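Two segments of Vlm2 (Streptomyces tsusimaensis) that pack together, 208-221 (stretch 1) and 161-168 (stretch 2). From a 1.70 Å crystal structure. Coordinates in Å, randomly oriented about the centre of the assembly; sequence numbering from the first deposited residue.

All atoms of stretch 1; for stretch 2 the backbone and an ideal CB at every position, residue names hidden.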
# COMPACT_ATOMS: atom_id res chain seq x y z
N TYR A 208 -17.26 5.01 -4.63
CA TYR A 208 -15.99 4.45 -4.19
C TYR A 208 -15.10 5.53 -3.59
O TYR A 208 -14.44 5.31 -2.56
CB TYR A 208 -15.28 3.80 -5.38
CG TYR A 208 -14.04 3.04 -5.03
CD1 TYR A 208 -14.06 1.67 -4.80
CD2 TYR A 208 -12.81 3.69 -4.95
CE1 TYR A 208 -12.92 0.98 -4.49
CE2 TYR A 208 -11.68 3.01 -4.64
CZ TYR A 208 -11.74 1.65 -4.41
OH TYR A 208 -10.61 1.00 -4.10
N LEU A 209 -15.04 6.69 -4.23
CA LEU A 209 -14.20 7.76 -3.71
C LEU A 209 -14.65 8.19 -2.32
O LEU A 209 -13.82 8.42 -1.43
CB LEU A 209 -14.26 8.95 -4.69
CG LEU A 209 -13.49 10.20 -4.27
CD1 LEU A 209 -12.01 9.90 -4.09
CD2 LEU A 209 -13.72 11.29 -5.30
N ASP A 210 -15.96 8.34 -2.13
CA ASP A 210 -16.48 8.69 -0.82
C ASP A 210 -16.09 7.64 0.22
O ASP A 210 -15.63 7.98 1.32
CB ASP A 210 -18.01 8.81 -0.91
CG ASP A 210 -18.61 9.32 0.38
OD1 ASP A 210 -18.35 10.49 0.71
OD2 ASP A 210 -19.33 8.55 1.06
N ARG A 211 -16.22 6.37 -0.13
CA ARG A 211 -15.91 5.32 0.83
C ARG A 211 -14.43 5.28 1.13
O ARG A 211 -14.01 5.09 2.27
CB ARG A 211 -16.40 3.98 0.30
CG ARG A 211 -17.92 3.86 0.24
CD ARG A 211 -18.32 2.60 -0.53
NE ARG A 211 -19.78 2.47 -0.64
CZ ARG A 211 -20.54 1.67 0.11
NH1 ARG A 211 -19.99 0.90 1.03
NH2 ARG A 211 -21.85 1.64 -0.07
N PHE A 212 -13.60 5.50 0.10
CA PHE A 212 -12.16 5.55 0.30
C PHE A 212 -11.79 6.69 1.24
O PHE A 212 -10.98 6.52 2.16
CB PHE A 212 -11.45 5.72 -1.05
CG PHE A 212 -10.04 6.21 -0.89
CD1 PHE A 212 -9.04 5.33 -0.62
CD2 PHE A 212 -9.76 7.57 -0.95
CE1 PHE A 212 -7.76 5.77 -0.41
CE2 PHE A 212 -8.47 8.03 -0.75
CZ PHE A 212 -7.48 7.13 -0.49
N LEU A 213 -12.34 7.88 1.01
CA LEU A 213 -11.95 9.03 1.82
C LEU A 213 -12.37 8.85 3.27
O LEU A 213 -11.63 9.24 4.19
CB LEU A 213 -12.54 10.31 1.24
CG LEU A 213 -11.98 10.72 -0.12
CD1 LEU A 213 -12.86 11.79 -0.74
CD2 LEU A 213 -10.55 11.20 0.05
N ARG A 214 -13.53 8.24 3.51
CA ARG A 214 -13.97 8.02 4.88
C ARG A 214 -13.12 6.95 5.56
O ARG A 214 -12.71 7.13 6.71
CB ARG A 214 -15.45 7.63 4.91
CG ARG A 214 -16.41 8.73 4.47
CD ARG A 214 -17.88 8.29 4.54
NE ARG A 214 -18.76 9.35 4.04
CZ ARG A 214 -19.09 10.43 4.74
NH1 ARG A 214 -18.63 10.59 5.99
NH2 ARG A 214 -19.88 11.35 4.21
N LEU A 215 -12.82 5.85 4.87
CA LEU A 215 -11.97 4.84 5.47
C LEU A 215 -10.55 5.38 5.69
O LEU A 215 -9.89 5.06 6.68
CB LEU A 215 -11.94 3.57 4.61
CG LEU A 215 -11.08 2.42 5.14
CD1 LEU A 215 -11.48 2.02 6.56
CD2 LEU A 215 -11.21 1.24 4.19
N GLN A 216 -10.08 6.22 4.78
CA GLN A 216 -8.75 6.82 4.95
C GLN A 216 -8.67 7.64 6.22
O GLN A 216 -7.72 7.49 7.00
CB GLN A 216 -8.41 7.68 3.73
CG GLN A 216 -7.03 8.30 3.83
CD GLN A 216 -6.73 9.17 2.62
OE1 GLN A 216 -7.57 9.94 2.18
NE2 GLN A 216 -5.52 9.05 2.08
N MET A 217 -9.64 8.54 6.45
CA MET A 217 -9.63 9.34 7.67
C MET A 217 -9.62 8.44 8.90
O MET A 217 -8.90 8.71 9.87
CB MET A 217 -10.85 10.27 7.72
CG MET A 217 -10.72 11.36 8.78
SD MET A 217 -9.41 12.55 8.40
CE MET A 217 -9.57 12.66 6.63
N HIS A 218 -10.40 7.36 8.87
CA HIS A 218 -10.43 6.42 9.99
C HIS A 218 -9.06 5.79 10.23
O HIS A 218 -8.59 5.72 11.36
CB HIS A 218 -11.47 5.34 9.70
CG HIS A 218 -11.42 4.19 10.64
ND1 HIS A 218 -11.92 4.27 11.92
CD2 HIS A 218 -10.95 2.93 10.49
CE1 HIS A 218 -11.74 3.11 12.53
NE2 HIS A 218 -11.15 2.28 11.69
N GLN A 219 -8.43 5.30 9.16
CA GLN A 219 -7.17 4.58 9.34
C GLN A 219 -6.01 5.53 9.62
O GLN A 219 -5.01 5.12 10.24
CB GLN A 219 -6.88 3.74 8.10
CG GLN A 219 -7.90 2.63 7.89
CD GLN A 219 -7.49 1.65 6.87
OE1 GLN A 219 -7.25 2.01 5.71
NE2 GLN A 219 -7.38 0.38 7.27
N LEU A 220 -6.12 6.77 9.19
CA LEU A 220 -5.13 7.77 9.59
C LEU A 220 -5.13 8.01 11.08
O LEU A 220 -4.16 8.58 11.59
CB LEU A 220 -5.38 9.09 8.85
CG LEU A 220 -5.00 9.06 7.37
CD1 LEU A 220 -5.37 10.35 6.69
CD2 LEU A 220 -3.49 8.77 7.18
N MET A 221 -6.19 7.63 11.82
CA MET A 221 -6.20 7.74 13.26
C MET A 221 -5.64 6.52 13.97
O MET A 221 -5.61 6.53 15.19
CB MET A 221 -7.63 8.01 13.77
CG MET A 221 -8.28 9.16 13.13
SD MET A 221 -9.96 9.41 13.85
CE MET A 221 -10.71 10.30 12.51
N UNK A 161 -7.05 18.83 2.30
CA UNK A 161 -5.61 18.62 2.21
C UNK A 161 -5.29 17.13 2.10
O UNK A 161 -4.42 16.73 1.32
CB UNK A 161 -4.90 19.23 3.42
N UNK A 162 -5.99 16.30 2.89
CA UNK A 162 -5.77 14.86 2.83
C UNK A 162 -6.14 14.33 1.46
O UNK A 162 -5.43 13.50 0.88
CB UNK A 162 -6.58 14.14 3.91
N UNK A 163 -7.29 14.76 0.94
CA UNK A 163 -7.70 14.35 -0.39
C UNK A 163 -6.64 14.72 -1.41
O UNK A 163 -6.20 13.89 -2.21
CB UNK A 163 -9.04 14.98 -0.76
N UNK A 164 -6.19 15.98 -1.37
CA UNK A 164 -5.23 16.47 -2.36
C UNK A 164 -3.91 15.70 -2.28
O UNK A 164 -3.38 15.25 -3.30
CB UNK A 164 -4.98 17.97 -2.16
N UNK A 165 -3.38 15.53 -1.07
CA UNK A 165 -2.06 14.94 -0.94
C UNK A 165 -2.07 13.43 -1.12
O UNK A 165 -1.06 12.86 -1.54
CB UNK A 165 -1.47 15.29 0.43
N UNK A 166 -3.17 12.75 -0.80
CA UNK A 166 -3.21 11.31 -0.89
C UNK A 166 -3.66 10.84 -2.26
O UNK A 166 -2.85 10.70 -3.18
CB UNK A 166 -4.13 10.74 0.19
N UNK A 167 -4.97 10.63 -2.44
CA UNK A 167 -5.45 10.13 -3.73
C UNK A 167 -5.22 11.16 -4.84
O UNK A 167 -5.00 10.79 -6.00
CB UNK A 167 -6.94 9.77 -3.64
N UNK A 168 -5.26 12.47 -4.52
CA UNK A 168 -4.85 13.46 -5.50
C UNK A 168 -3.46 13.15 -6.06
O UNK A 168 -3.23 13.24 -7.27
CB UNK A 168 -4.87 14.86 -4.88

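Position 161 is helical (phi/psi -61/-42), and its ideal CB has no atom of stretch 1 within 5.5 Å. The contact sets no requirement, so almost any helix-compatible side chain would do. The deposited residue is Phe-161, whose CD2 comes no nearer than 8.3 Å to Leu-220 CD1, the closest approach of its side chain to stretch 1.

At 162 the CA-to-CB bond points toward stretch 1. The ideal CB lies 4.3 Å from Met-217 CE, 4.7 Å from Gln-216 OE1 and 4.9 Å from Leu-220 CD1, a largely apolar setting with one polar atom. A medium aliphatic chain suits it: Val, Ile, Leu or Met. It is Ile-162, with CG1 4.1 Å from Met-217 CE and CG2 3.9 Å from Leu-220 CD1; CG2 also lies 3.3 Å from Gln-216 OE1.

Position 163 points sideways, yet its ideal CB is 4.2 Å from Leu-213 CD2, so an apolar chain could extend along that leucine; Leu, Met or Ile are reasonable. Leu-163, with chi1 t, reaches Leu-213 CD1 through its CD1 at 4.0 Å.

Positions 164 and 165 have nothing of stretch 1 within 5.5 Å of the ideal CB, and the contact does not discriminate among side chains there. They are Ala-164 and Met-165; the end of the methionine leads away.

Position 166 is more restrictive. Its phi/psi of -89/-91 leave the helical region, and an ideal CB would stand 2.9 Å from Gln-216 NE2, a clash. Glycine is the natural reading, and Gly-166 is found, its CA 4.4 Å from Gln-216 NE2. It occupies the N-cap position before the next helix, while its N still donates to Ile-162 O at 2.9 Å.

At 167 the ideal CB points toward stretch 1, 3.7 Å from Phe-212 CE2, 5.1 Å from Leu-209 CD1 and 5.4 Å from Leu-213 CD2. This hydrophobic surround favours Ile, Leu, Val or Met. Ile-167 meets all three residues: its CB is 3.7 Å from Phe-212 CE2, its CD1 4.1 Å from Leu-209 CD1, and its CG2 4.3 Å from Leu-213 CD2. CD1 also lies over a face of the Phe-212 ring, 4.2 Å from the centroid and 24° off the normal, a CH-pi contact. No direct hydrogen bond joins the stretches; instead water 1 donates to Ile-162 O (2.7 Å) and Gln-216 OE1 (2.7 Å) and accepts from Ile-167 N (2.9 Å).

Position 168 faces no atom of stretch 1, but its ideal CB would fall 2.2 Å from the O of residue 164, so glycine is favoured from within stretch 2 itself. Gly-168 is deposited, its N donating to Leu-163 O at 2.9 Å.

Stretch 2 161-168: FILAMGIG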
# COMPACT_ATOMS: atom_id res chain seq x y z
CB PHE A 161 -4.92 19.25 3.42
CG PHE A 161 -3.44 18.96 3.49
CD1 PHE A 161 -2.52 19.86 2.96
CD2 PHE A 161 -2.96 17.81 4.10
CE1 PHE A 161 -1.17 19.60 3.02
CE2 PHE A 161 -1.60 17.55 4.16
CZ PHE A 161 -0.71 18.45 3.63
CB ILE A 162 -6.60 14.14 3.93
CG1 ILE A 162 -6.20 14.59 5.33
CG2 ILE A 162 -6.49 12.63 3.76
CD1 ILE A 162 -4.78 14.37 5.64
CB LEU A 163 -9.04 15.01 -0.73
CG LEU A 163 -9.61 14.81 -2.13
CD1 LEU A 163 -11.11 15.08 -2.14
CD2 LEU A 163 -8.90 15.74 -3.17
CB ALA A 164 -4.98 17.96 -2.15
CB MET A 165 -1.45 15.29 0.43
CG MET A 165 -1.25 16.79 0.68
SD MET A 165 -0.45 17.72 -0.67
CE MET A 165 1.02 16.75 -0.94
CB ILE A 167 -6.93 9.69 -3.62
CG1 ILE A 167 -7.36 9.00 -4.92
CG2 ILE A 167 -7.85 10.87 -3.26
CD1 ILE A 167 -8.46 8.00 -4.71
O HOH W 1 -6.43 11.10 0.02
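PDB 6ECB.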